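Local structure of Alpha/beta fold hydrolase (6I8W) at residues L261-S264 / S265-V268. The protein is a membrane-bound phospholipase A of Pseudomonas aeruginosa that degrades membrane phospholipids and acts as a virulence factor. Sequence-based numbering, arbitrary orientation.
Sequences LDVS and SIEV
D262 and S265 close a type I beta turn: S265 N donates to D262 O at 2.9 Å, approaching from above the carbonyl plane. One residue on, I266 N reaches V263 O (3.1 Å, N-H...O 169°), and a weak bond from E267 N to S264 O continues the winding into helix 265-269. The hydroxyl of S265 folds back beside its own backbone N (chi1 -67°), which brings OG to D262 O at 2.8 Å in the carbonyl plane; one carbonyl oxygen thus takes two donors from a single residue. The D262 side chain turns toward S264, and its OD2 accepts S264 N (3.0 Å) and S264 OG (2.9 Å) from opposite faces of the carboxylate plane, which should limit turning of the carboxylate. V263 CG2 approaches I266 CD1 at 4.3 Å, and both side chains also touch W254 of strand 250-255 and I280 of strand 276-281. Upstream, L261 N is hydrogen-bonded to D258, probably the acid of a Ser-His-Asp triad with S137 and H286. The D262 OD2 bond to S264 N is a capping bond that makes an Asx turn ahead of helix 265-269, here in the crossover between the last two parallel strands of the alpha/beta hydrolase fold.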
ATOM      1  N   LEU A 261       4.572   2.098 -12.858  1.00 40.49           N
ATOM      2  CA  LEU A 261       5.743   1.229 -12.963  1.00 43.09           C
ATOM      3  C   LEU A 261       5.473   0.222 -14.077  1.00 45.34           C
ATOM      4  O   LEU A 261       4.409  -0.409 -14.110  1.00 44.12           O
ATOM      5  CB  LEU A 261       6.020   0.514 -11.643  1.00 38.50           C
ATOM      6  CG  LEU A 261       6.267   1.419 -10.432  1.00 42.24           C
ATOM      7  CD1 LEU A 261       6.363   0.568  -9.178  1.00 37.45           C
ATOM      8  CD2 LEU A 261       7.518   2.239 -10.627  1.00 40.22           C
ATOM      9  N   ASP A 262       6.417   0.072 -14.994  1.00 41.28           N
ATOM     10  CA  ASP A 262       6.098  -0.601 -16.243  1.00 38.83           C
ATOM     11  C   ASP A 262       6.106  -2.119 -16.135  1.00 41.47           C
ATOM     12  O   ASP A 262       6.943  -2.694 -15.436  1.00 38.59           O
ATOM     13  CB  ASP A 262       7.054  -0.165 -17.343  1.00 47.99           C
ATOM     14  CG  ASP A 262       6.490  -0.444 -18.706  1.00 56.72           C
ATOM     15  OD1 ASP A 262       5.623   0.345 -19.133  1.00 52.91           O
ATOM     16  OD2 ASP A 262       6.859  -1.478 -19.312  1.00 54.43           O
ATOM     17  N   VAL A 263       5.170  -2.760 -16.839  1.00 41.16           N
ATOM     18  CA  VAL A 263       5.054  -4.220 -16.830  1.00 43.25           C
ATOM     19  C   VAL A 263       6.335  -4.920 -17.298  1.00 45.38           C
ATOM     20  O   VAL A 263       6.581  -6.067 -16.934  1.00 41.90           O
ATOM     21  CB  VAL A 263       3.853  -4.703 -17.707  1.00 38.07           C
ATOM     22  CG1 VAL A 263       4.104  -4.419 -19.190  1.00 41.86           C
ATOM     23  CG2 VAL A 263       3.545  -6.184 -17.453  1.00 37.31           C
ATOM     24  N   SER A 264       7.165  -4.230 -18.077  1.00 45.14           N
ATOM     25  CA  SER A 264       8.433  -4.809 -18.511  1.00 50.08           C
ATOM     26  C   SER A 264       9.393  -5.048 -17.334  1.00 45.51           C
ATOM     27  O   SER A 264      10.440  -5.679 -17.504  1.00 50.47           O
ATOM     28  CB  SER A 264       9.110  -3.913 -19.568  1.00 50.72           C
ATOM     29  OG  SER A 264       9.474  -2.637 -19.045  1.00 50.51           O
ATOM     30  N   SER A 265       9.048  -4.533 -16.156  1.00 38.75           N
ATOM     31  CA  SER A 265       9.756  -4.874 -14.919  1.00 42.38           C
ATOM     32  C   SER A 265       9.858  -6.388 -14.699  1.00 43.22           C
ATOM     33  O   SER A 265      10.823  -6.871 -14.117  1.00 39.47           O
ATOM     34  CB  SER A 265       9.061  -4.251 -13.699  1.00 43.18           C
ATOM     35  OG  SER A 265       9.138  -2.837 -13.700  1.00 46.54           O
ATOM     36  N   ILE A 266       8.842  -7.127 -15.141  1.00 40.05           N
ATOM     37  CA  ILE A 266       8.800  -8.575 -14.920  1.00 39.69           C
ATOM     38  C   ILE A 266       9.947  -9.284 -15.649  1.00 45.50           C
ATOM     39  O   ILE A 266      10.533 -10.232 -15.127  1.00 48.30           O
ATOM     40  CB  ILE A 266       7.441  -9.162 -15.357  1.00 41.92           C
ATOM     41  CG1 ILE A 266       6.378  -8.842 -14.302  1.00 38.31           C
ATOM     42  CG2 ILE A 266       7.509 -10.695 -15.532  1.00 40.69           C
ATOM     43  CD1 ILE A 266       4.985  -9.200 -14.727  1.00 41.04           C
ATOM     44  N   GLU A 267      10.285  -8.804 -16.840  1.00 41.21           N
ATOM     45  CA  GLU A 267      11.377  -9.397 -17.613  1.00 52.91           C
ATOM     46  C   GLU A 267      12.734  -9.166 -16.945  1.00 54.37           C
ATOM     47  O   GLU A 267      13.650  -9.960 -17.106  1.00 54.22           O
ATOM     48  CB  GLU A 267      11.384  -8.856 -19.049  1.00 64.11           C
ATOM     49  CG  GLU A 267      10.017  -8.863 -19.734  1.00 79.50           C
ATOM     50  CD  GLU A 267       9.416 -10.264 -19.859  1.00 97.63           C
ATOM     51  OE1 GLU A 267      10.176 -11.258 -19.875  1.00104.50           O
ATOM     52  OE2 GLU A 267       8.175 -10.372 -19.947  1.00105.13           O
ATOM     53  N   VAL A 268      12.861  -8.086 -16.182  1.00 50.78           N
ATOM     54  CA  VAL A 268      14.087  -7.857 -15.425  1.00 52.29           C
ATOM     55  C   VAL A 268      14.168  -8.854 -14.266  1.00 51.17           C
ATOM     56  O   VAL A 268      15.212  -9.439 -14.020  1.00 44.83           O
ATOM     57  CB  VAL A 268      14.162  -6.418 -14.873  1.00 51.04           C
ATOM     58  CG1 VAL A 268      15.310  -6.275 -13.878  1.00 50.12           C
ATOM     59  CG2 VAL A 268      14.298  -5.414 -16.013  1.00 59.41           C
TER